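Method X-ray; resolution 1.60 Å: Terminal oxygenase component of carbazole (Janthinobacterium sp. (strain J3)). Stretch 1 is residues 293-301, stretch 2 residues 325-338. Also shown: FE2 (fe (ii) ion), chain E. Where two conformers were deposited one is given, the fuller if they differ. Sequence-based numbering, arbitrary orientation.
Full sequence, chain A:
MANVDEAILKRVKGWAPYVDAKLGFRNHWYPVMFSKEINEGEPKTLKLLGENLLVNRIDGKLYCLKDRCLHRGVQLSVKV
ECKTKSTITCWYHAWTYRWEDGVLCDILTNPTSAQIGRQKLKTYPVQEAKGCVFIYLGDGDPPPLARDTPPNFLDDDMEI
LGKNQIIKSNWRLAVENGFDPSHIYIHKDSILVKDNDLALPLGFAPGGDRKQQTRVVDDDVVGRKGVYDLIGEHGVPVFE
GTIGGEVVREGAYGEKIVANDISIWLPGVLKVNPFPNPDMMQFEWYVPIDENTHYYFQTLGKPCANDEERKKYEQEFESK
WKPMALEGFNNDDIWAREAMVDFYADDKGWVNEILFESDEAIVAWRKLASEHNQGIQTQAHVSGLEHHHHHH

Stretch 1 293-301: THYYFQTLG
Stretch 2, residues 325-338: ALEGFNNDDIWARE

The best-directed polar link between the two stretches is a side chain reaching for a backbone carbonyl. Gln-298 NE2 donates to Leu-326 O at 3.0 Å with an N-H...O angle of 176°. Gln-298 extends from the strand with chi1 m (-75°), chi2 t (172°) and chi3 -57°, and an amide suits the place because its NH2 can serve Leu-326 O, which takes no backbone bond within the stretch, Asn-330 N being bonded to Ala-325 O instead. The same nitrogen, Gln-298 NE2, lies 3.2 Å from Asn-330 OD1.

The second polar link lies toward the other end. Arg-337 NH1 donates to His-294 NE2 at 3.0 Å, a weak bond at 132°, with NH1 at the edge of the imidazole near its plane. His-294 takes chi1 p (66°) and chi2 -81°; its ND1 is hydrogen-bonded elsewhere in the structure. Arg-337 is nearly extended, chi1 m (-66°), then t, t, with chi4 167°, which carries the guanidinium across to the strand. There its edge stands over one face of the Tyr-296 ring, the two planes nearly perpendicular: Arg-337 CZ is 4.0 Å from the Tyr-296 ring centroid and 6° off the normal, a cation-pi contact, with Arg-337 NH2 3.3 Å from Tyr-296 CE1. Water 1 ties the pair together weakly, accepting from Arg-337 NH2 at 3.1 Å and donating to Tyr-296 OH at 3.5 Å. One long cationic side chain thus serves two aromatic neighbours.

Tyr-296, chi1 t (177°) and chi2 39°, presents its ring edge to Asn-330 CB, and Tyr-296 OH comes within 3.0 Å of Asn-330 CG. Asn-330, chi1 m (-69°) and chi2 125°, donates from ND2 to Asp-333 OD2 at 2.8 Å. Asp-333, chi1 m and chi2 -47°, binds the iron FE through OD1 at 2.0 Å and OD2 at 2.5 Å, so the asparagine next to the strand is also bonded to a ligand of the metal.

Packing completes the contact. Leu-300 CG meets Leu-326 CD2 at 3.9 Å, both leucines chi1 m and chi2 t; branched aliphatics suit a buried site with an apolar neighbour. Tyr-296 CD2 lies 4.3 Å from Ile-334 CG1 (chi1 m, chi2 t). The stretches bury 445 Å² in all, with His-294, Tyr-296, Gln-298, Leu-300, Leu-326 and Arg-337 all buried.

Stretch 1 is an extended strand (phi/psi -99/95 at Tyr-296, -102/134 at Gln-298) whose alternate residues His-294, Tyr-296, Gln-298 and Leu-300 point toward stretch 2. Stretch 2 begins as helix with a wider pi-type turn, then passes into a second helix (Arg-337 -57/-48) that runs on through Glu-338, antiparallel to the strand at 167°, the axes 11.8 Å apart at closest. His-294 CA is 10.6 Å from Arg-337 CA. Tyr-296 CA is 8.9 Å from Ile-334 CA. Gln-298 CA is 7.2 Å from Leu-326 CA. At the widest of these pairs the long Arg-337 spans the gap; at the narrowest, Gln-298 reaches the backbone of Leu-326.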

ATOM      1  N   THR A 293       0.465   0.351 -15.253  1.00 11.96           N
ATOM      2  CA  THR A 293       1.342  -0.669 -15.871  1.00 12.67           C
ATOM      3  C   THR A 293       0.991  -0.799 -17.369  1.00 11.05           C
ATOM      4  O   THR A 293      -0.168  -0.665 -17.728  1.00 11.13           O
ATOM      5  CB  THR A 293       1.139  -2.027 -15.169  1.00 14.93           C
ATOM      6  OG1 THR A 293       0.951  -1.800 -13.760  1.00 19.91           O
ATOM      7  CG2 THR A 293       2.333  -2.914 -15.408  1.00 17.85           C
ATOM      8  N   HIS A 294       1.977  -1.063 -18.193  1.00 11.11           N
ATOM      9  CA  HIS A 294       1.777  -1.328 -19.633  1.00 11.06           C
ATOM     10  C   HIS A 294       2.662  -2.483 -20.056  1.00 11.42           C
ATOM     11  O   HIS A 294       3.756  -2.700 -19.514  1.00 11.73           O
ATOM     12  CB  HIS A 294       1.939  -0.104 -20.521  1.00 10.82           C
ATOM     13  CG  HIS A 294       3.304   0.475 -20.591  1.00 10.77           C
ATOM     14  ND1 HIS A 294       3.781   1.333 -19.574  1.00 11.55           N
ATOM     15  CD2 HIS A 294       4.266   0.429 -21.533  1.00 10.87           C
ATOM     16  CE1 HIS A 294       4.997   1.703 -19.897  1.00 10.94           C
ATOM     17  NE2 HIS A 294       5.338   1.188 -21.056  1.00 11.10           N
ATOM     18  N   TYR A 295       2.252  -3.136 -21.127  1.00 10.90           N
ATOM     19  CA  TYR A 295       3.204  -3.937 -21.933  1.00 12.17           C
ATOM     20  C   TYR A 295       3.918  -3.011 -22.917  1.00 12.31           C
ATOM     21  O   TYR A 295       3.309  -2.205 -23.599  1.00 12.99           O
ATOM     22  CB  TYR A 295       2.549  -5.015 -22.788  1.00 11.96           C
ATOM     23  CG  TYR A 295       1.923  -6.160 -22.079  1.00 13.05           C
ATOM     24  CD1 TYR A 295       2.752  -7.118 -21.526  1.00 16.49           C
ATOM     25  CD2 TYR A 295       0.542  -6.325 -21.988  1.00 14.45           C
ATOM     26  CE1 TYR A 295       2.228  -8.190 -20.855  1.00 17.97           C
ATOM     27  CE2 TYR A 295       0.003  -7.403 -21.311  1.00 16.39           C
ATOM     28  CZ  TYR A 295       0.861  -8.358 -20.784  1.00 19.35           C
ATOM     29  OH  TYR A 295       0.424  -9.456 -20.093  1.00 25.18           O
ATOM     30  N   TYR A 296       5.234  -3.068 -22.952  1.00 11.26           N
ATOM     31  CA  TYR A 296       6.054  -2.362 -23.952  1.00 12.56           C
ATOM     32  C   TYR A 296       6.386  -3.404 -25.002  1.00 12.22           C
ATOM     33  O   TYR A 296       7.297  -4.282 -24.821  1.00 12.78           O
ATOM     34  CB  TYR A 296       7.261  -1.717 -23.274  1.00 12.68           C
ATOM     35  CG  TYR A 296       8.189  -1.035 -24.235  1.00 13.44           C
ATOM     36  CD1 TYR A 296       7.748  -0.305 -25.323  1.00 13.05           C
ATOM     37  CD2 TYR A 296       9.563  -1.006 -23.984  1.00 14.09           C
ATOM     38  CE1 TYR A 296       8.612   0.350 -26.178  1.00 12.91           C
ATOM     39  CE2 TYR A 296      10.430  -0.304 -24.796  1.00 15.10           C
ATOM     40  CZ  TYR A 296       9.980   0.354 -25.924  1.00 14.93           C
ATOM     41  OH  TYR A 296      10.822   1.010 -26.816  1.00 15.44           O
ATOM     42  N   PHE A 297       5.560  -3.423 -26.041  1.00 11.39           N
ATOM     43  CA  PHE A 297       5.547  -4.500 -27.031  1.00 12.43           C
ATOM     44  C   PHE A 297       6.290  -3.982 -28.257  1.00 12.96           C
ATOM     45  O   PHE A 297       5.760  -3.165 -29.029  1.00 11.50           O
ATOM     46  CB  PHE A 297       4.107  -4.952 -27.310  1.00 11.75           C
ATOM     47  CG  PHE A 297       4.001  -6.198 -28.158  1.00 12.75           C
ATOM     48  CD1 PHE A 297       4.049  -6.173 -29.532  1.00 13.48           C
ATOM     49  CD2 PHE A 297       3.752  -7.398 -27.553  1.00 12.18           C
ATOM     50  CE1 PHE A 297       3.917  -7.343 -30.264  1.00 12.71           C
ATOM     51  CE2 PHE A 297       3.623  -8.589 -28.264  1.00 12.86           C
ATOM     52  CZ  PHE A 297       3.695  -8.541 -29.634  1.00 12.87           C
ATOM     53  N   GLN A 298       7.575  -4.348 -28.352  1.00 12.16           N
ATOM     54  CA  GLN A 298       8.502  -3.711 -29.302  1.00 13.65           C
ATOM     55  C   GLN A 298       8.676  -4.672 -30.496  1.00 13.40           C
ATOM     56  O   GLN A 298       8.856  -5.908 -30.233  1.00 14.96           O
ATOM     57  CB  GLN A 298       9.892  -3.576 -28.677  1.00 13.82           C
ATOM     58  CG  GLN A 298      10.064  -2.502 -27.636  1.00 13.99           C
ATOM     59  CD  GLN A 298      11.446  -2.671 -27.012  1.00 15.02           C
ATOM     60  OE1 GLN A 298      11.773  -3.734 -26.491  1.00 17.79           O
ATOM     61  NE2 GLN A 298      12.273  -1.653 -27.164  1.00 14.39           N
ATOM     62  N   THR A 299       8.598  -4.171 -31.725  1.00 14.08           N
ATOM     63  CA  THR A 299       8.850  -4.979 -32.937  1.00 15.54           C
ATOM     64  C   THR A 299       9.738  -4.203 -33.903  1.00 15.66           C
ATOM     65  O   THR A 299       9.703  -2.985 -33.915  1.00 15.72           O
ATOM     66  CB  THR A 299       7.571  -5.410 -33.678  1.00 16.39           C
ATOM     67  OG1 THR A 299       6.996  -4.280 -34.321  1.00 17.73           O
ATOM     68  CG2 THR A 299       6.548  -6.064 -32.763  1.00 17.65           C
ATOM     69  N   LEU A 300      10.590  -4.945 -34.621  1.00 14.85           N
ATOM     70  CA  LEU A 300      11.332  -4.409 -35.770  1.00 15.04           C
ATOM     71  C   LEU A 300      10.878  -5.202 -36.989  1.00 15.98           C
ATOM     72  O   LEU A 300      10.764  -6.450 -36.908  1.00 16.38           O
ATOM     73  CB  LEU A 300      12.844  -4.577 -35.580  1.00 16.63           C
ATOM     74  CG  LEU A 300      13.431  -3.844 -34.372  1.00 17.94           C
ATOM     75  CD1 LEU A 300      14.941  -4.122 -34.293  1.00 18.93           C
ATOM     76  CD2 LEU A 300      13.182  -2.362 -34.472  1.00 16.79           C
ATOM     77  N   GLY A 301      10.616  -4.474 -38.041  1.00 16.37           N
ATOM     78  CA  GLY A 301      10.194  -5.070 -39.310  1.00 16.07           C
ATOM     79  C   GLY A 301      11.225  -4.869 -40.390  1.00 18.25           C
ATOM     80  O   GLY A 301      11.757  -3.756 -40.488  1.00 18.60           O
ATOM     81  N   ALA A 325      19.656  -1.973 -29.845  1.00 20.17           N
ATOM     82  CA  ALA A 325      18.587  -0.991 -30.137  1.00 19.77           C
ATOM     83  C   ALA A 325      17.414  -1.230 -29.173  1.00 19.18           C
ATOM     84  O   ALA A 325      17.116  -0.302 -28.379  1.00 18.78           O
ATOM     85  CB  ALA A 325      18.169  -1.136 -31.589  1.00 19.22           C
ATOM     86  N   LEU A 326      16.728  -2.379 -29.286  1.00 19.11           N
ATOM     87  CA  LEU A 326      15.527  -2.658 -28.448  1.00 18.57           C
ATOM     88  C   LEU A 326      15.900  -2.556 -26.977  1.00 21.02           C
ATOM     89  O   LEU A 326      15.114  -2.023 -26.198  1.00 17.89           O
ATOM     90  CB  LEU A 326      14.888  -4.000 -28.767  1.00 18.64           C
ATOM     91  CG  LEU A 326      14.307  -4.108 -30.183  1.00 17.35           C
ATOM     92  CD1 LEU A 326      13.399  -5.337 -30.267  1.00 17.68           C
ATOM     93  CD2 LEU A 326      13.575  -2.847 -30.585  1.00 16.92           C
ATOM     94  N   GLU A 327      17.108  -2.982 -26.608  1.00 22.32           N
ATOM     95  CA  GLU A 327      17.549  -2.857 -25.198  1.00 25.16           C
ATOM     96  C   GLU A 327      18.422  -1.620 -25.050  1.00 25.43           C
ATOM     97  O   GLU A 327      18.031  -0.701 -24.329  1.00 26.86           O
ATOM     98  CB  GLU A 327      18.225  -4.158 -24.780  1.00 27.62           C
ATOM     99  CG  GLU A 327      17.240  -5.280 -24.632  1.00 29.99           C
ATOM    100  CD  GLU A 327      17.796  -6.693 -24.592  1.00 33.00           C
ATOM    101  OE1 GLU A 327      19.025  -6.849 -24.638  1.00 35.30           O
ATOM    102  OE2 GLU A 327      17.004  -7.637 -24.525  1.00 31.37           O
ATOM    103  N   GLY A 328      19.544  -1.537 -25.770  0.55 24.27           N
ATOM    104  CA  GLY A 328      20.593  -0.513 -25.555  0.55 23.21           C
ATOM    105  C   GLY A 328      20.204   0.903 -25.966  0.55 20.78           C
ATOM    106  O   GLY A 328      20.896   1.870 -25.580  0.55 20.10           O
ATOM    107  N   PHE A 329      19.150   1.088 -26.755  1.00 21.11           N
ATOM    108  CA  PHE A 329      18.630   2.442 -27.031  1.00 17.79           C
ATOM    109  C   PHE A 329      17.364   2.681 -26.199  1.00 17.86           C
ATOM    110  O   PHE A 329      17.244   3.721 -25.487  1.00 18.03           O
ATOM    111  CB  PHE A 329      18.385   2.584 -28.531  1.00 20.46           C
ATOM    112  CG  PHE A 329      17.977   3.934 -28.999  1.00 20.00           C
ATOM    113  CD1 PHE A 329      18.917   4.893 -29.339  1.00 20.05           C
ATOM    114  CD2 PHE A 329      16.634   4.261 -29.124  1.00 19.58           C
ATOM    115  CE1 PHE A 329      18.524   6.116 -29.854  1.00 18.39           C
ATOM    116  CE2 PHE A 329      16.254   5.509 -29.569  1.00 18.82           C
ATOM    117  CZ  PHE A 329      17.191   6.444 -29.935  1.00 20.51           C
ATOM    118  N   ASN A 330      16.418   1.735 -26.253  1.00 16.96           N
ATOM    119  CA  ASN A 330      15.086   2.003 -25.619  1.00 15.96           C
ATOM    120  C   ASN A 330      15.077   1.822 -24.102  1.00 16.34           C
ATOM    121  O   ASN A 330      14.115   2.277 -23.473  1.00 15.35           O
ATOM    122  CB  ASN A 330      13.939   1.199 -26.239  1.00 16.69           C
ATOM    123  CG  ASN A 330      13.634   1.660 -27.647  1.00 16.92           C
ATOM    124  OD1 ASN A 330      13.655   0.838 -28.549  1.00 18.20           O
ATOM    125  ND2 ASN A 330      13.356   2.942 -27.860  1.00 15.44           N
ATOM    126  N   ASN A 331      16.104   1.195 -23.502  1.00 15.57           N
ATOM    127  CA  ASN A 331      16.144   1.106 -22.028  1.00 17.49           C
ATOM    128  C   ASN A 331      16.059   2.503 -21.413  1.00 17.05           C
ATOM    129  O   ASN A 331      15.425   2.615 -20.353  1.00 18.72           O
ATOM    130  CB  ASN A 331      17.388   0.365 -21.540  1.00 19.35           C
ATOM    131  CG  ASN A 331      17.234  -1.131 -21.519  1.00 22.91           C
ATOM    132  OD1 ASN A 331      16.152  -1.700 -21.771  1.00 25.17           O
ATOM    133  ND2 ASN A 331      18.334  -1.803 -21.212  1.00 28.06           N
ATOM    134  N   ASP A 332      16.607   3.546 -22.033  1.00 18.09           N
ATOM    135  CA  ASP A 332      16.531   4.917 -21.467  1.00 19.45           C
ATOM    136  C   ASP A 332      15.075   5.423 -21.522  1.00 19.17           C
ATOM    137  O   ASP A 332      14.687   6.169 -20.672  1.00 17.99           O
ATOM    138  CB  ASP A 332      17.498   5.894 -22.120  1.00 22.25           C
ATOM    139  CG  ASP A 332      18.957   5.624 -21.736  1.00 22.99           C
ATOM    140  OD1 ASP A 332      19.221   5.264 -20.544  1.00 24.82           O
ATOM    141  OD2 ASP A 332      19.791   5.700 -22.634  1.00 25.89           O
ATOM    142  N   ASP A 333      14.281   4.981 -22.496  1.00 16.51           N
ATOM    143  CA  ASP A 333      12.849   5.354 -22.534  1.00 16.21           C
ATOM    144  C   ASP A 333      12.140   4.783 -21.311  1.00 14.88           C
ATOM    145  O   ASP A 333      11.173   5.427 -20.843  1.00 16.10           O
ATOM    146  CB  ASP A 333      12.198   4.820 -23.806  1.00 14.61           C
ATOM    147  CG  ASP A 333      12.656   5.593 -25.026  1.00 16.20           C
ATOM    148  OD1 ASP A 333      12.666   6.849 -24.998  1.00 16.34           O
ATOM    149  OD2 ASP A 333      13.060   4.953 -25.955  1.00 17.66           O
ATOM    150  N   ILE A 334      12.532   3.595 -20.886  1.00 16.24           N
ATOM    151  CA  ILE A 334      11.849   2.897 -19.768  1.00 16.49           C
ATOM    152  C   ILE A 334      11.962   3.744 -18.494  1.00 17.29           C
ATOM    153  O   ILE A 334      10.923   4.066 -17.861  1.00 16.12           O
ATOM    154  CB  ILE A 334      12.374   1.478 -19.594  1.00 17.30           C
ATOM    155  CG1 ILE A 334      11.974   0.641 -20.820  1.00 17.94           C
ATOM    156  CG2 ILE A 334      11.865   0.887 -18.278  1.00 15.86           C
ATOM    157  CD1 ILE A 334      12.521  -0.752 -20.771  1.00 19.94           C
ATOM    158  N   TRP A 335      13.174   4.193 -18.147  1.00 17.72           N
ATOM    159  CA  TRP A 335      13.290   4.941 -16.871  1.00 17.74           C
ATOM    160  C   TRP A 335      12.734   6.375 -17.066  1.00 14.78           C
ATOM    161  O   TRP A 335      12.230   6.952 -16.090  1.00 15.56           O
ATOM    162  CB  TRP A 335      14.687   4.805 -16.248  1.00 21.67           C
ATOM    163  CG  TRP A 335      15.797   5.402 -17.020  1.00 22.61           C
ATOM    164  CD1 TRP A 335      16.725   4.726 -17.773  1.00 25.24           C
ATOM    165  CD2 TRP A 335      16.144   6.792 -17.076  1.00 24.15           C
ATOM    166  NE1 TRP A 335      17.587   5.621 -18.336  1.00 23.66           N
ATOM    167  CE2 TRP A 335      17.271   6.887 -17.920  1.00 22.78           C
ATOM    168  CE3 TRP A 335      15.644   7.961 -16.480  1.00 23.90           C
ATOM    169  CZ2 TRP A 335      17.884   8.110 -18.187  1.00 21.97           C
ATOM    170  CZ3 TRP A 335      16.262   9.165 -16.740  1.00 22.45           C
ATOM    171  CH2 TRP A 335      17.379   9.224 -17.564  1.00 22.12           C
ATOM    172  N   ALA A 336      12.734   6.940 -18.274  1.00 15.69           N
ATOM    173  CA  ALA A 336      12.059   8.231 -18.546  1.00 15.66           C
ATOM    174  C   ALA A 336      10.565   8.098 -18.209  1.00 16.32           C
ATOM    175  O   ALA A 336      10.004   8.980 -17.542  1.00 14.74           O
ATOM    176  CB  ALA A 336      12.234   8.692 -19.957  1.00 16.93           C
ATOM    177  N   ARG A 337       9.918   7.047 -18.709  1.00 15.09           N
ATOM    178  CA  ARG A 337       8.464   6.846 -18.407  1.00 14.69           C
ATOM    179  C   ARG A 337       8.259   6.778 -16.896  1.00 13.26           C
ATOM    180  O   ARG A 337       7.316   7.410 -16.384  1.00 15.20           O
ATOM    181  CB  ARG A 337       7.958   5.538 -19.026  1.00 15.20           C
ATOM    182  CG  ARG A 337       7.975   5.563 -20.534  1.00 15.15           C
ATOM    183  CD  ARG A 337       7.727   4.177 -21.045  1.00 15.26           C
ATOM    184  NE  ARG A 337       8.166   4.131 -22.400  1.00 16.63           N
ATOM    185  CZ  ARG A 337       8.313   3.012 -23.063  1.00 16.43           C
ATOM    186  NH1 ARG A 337       7.860   1.873 -22.567  1.00 15.76           N
ATOM    187  NH2 ARG A 337       8.865   3.053 -24.243  1.00 18.40           N
ATOM    188  N   GLU A 338       9.053   5.994 -16.218  1.00 14.17           N
ATOM    189  CA  GLU A 338       8.977   5.768 -14.769  1.00 14.01           C
ATOM    190  C   GLU A 338       9.118   7.129 -14.065  1.00 12.87           C
ATOM    191  O   GLU A 338       8.446   7.337 -13.045  1.00 13.49           O
ATOM    192  CB  GLU A 338      10.026   4.744 -14.320  1.00 17.42           C
ATOM    193  CG  GLU A 338       9.761   3.318 -14.817  1.00 20.77           C
ATOM    194  CD  GLU A 338      10.904   2.341 -14.533  1.00 27.10           C
ATOM    195  OE1 GLU A 338      12.053   2.800 -14.367  1.00 30.80           O
ATOM    196  OE2 GLU A 338      10.658   1.145 -14.482  1.00 33.56           O
TER
HETATM  197 FE   FE2 E 402      13.021   7.221 -26.958  1.00 19.09          FE
HETATM  198  O   HOH W   1      10.045   4.384 -26.748  1.00 17.42           O
HETATM  199  O   HOH W   2      12.844   6.740 -28.696  1.00 23.56           O
HETATM  200  O   HOH W   3      10.899   6.750 -27.272  1.00 23.68           O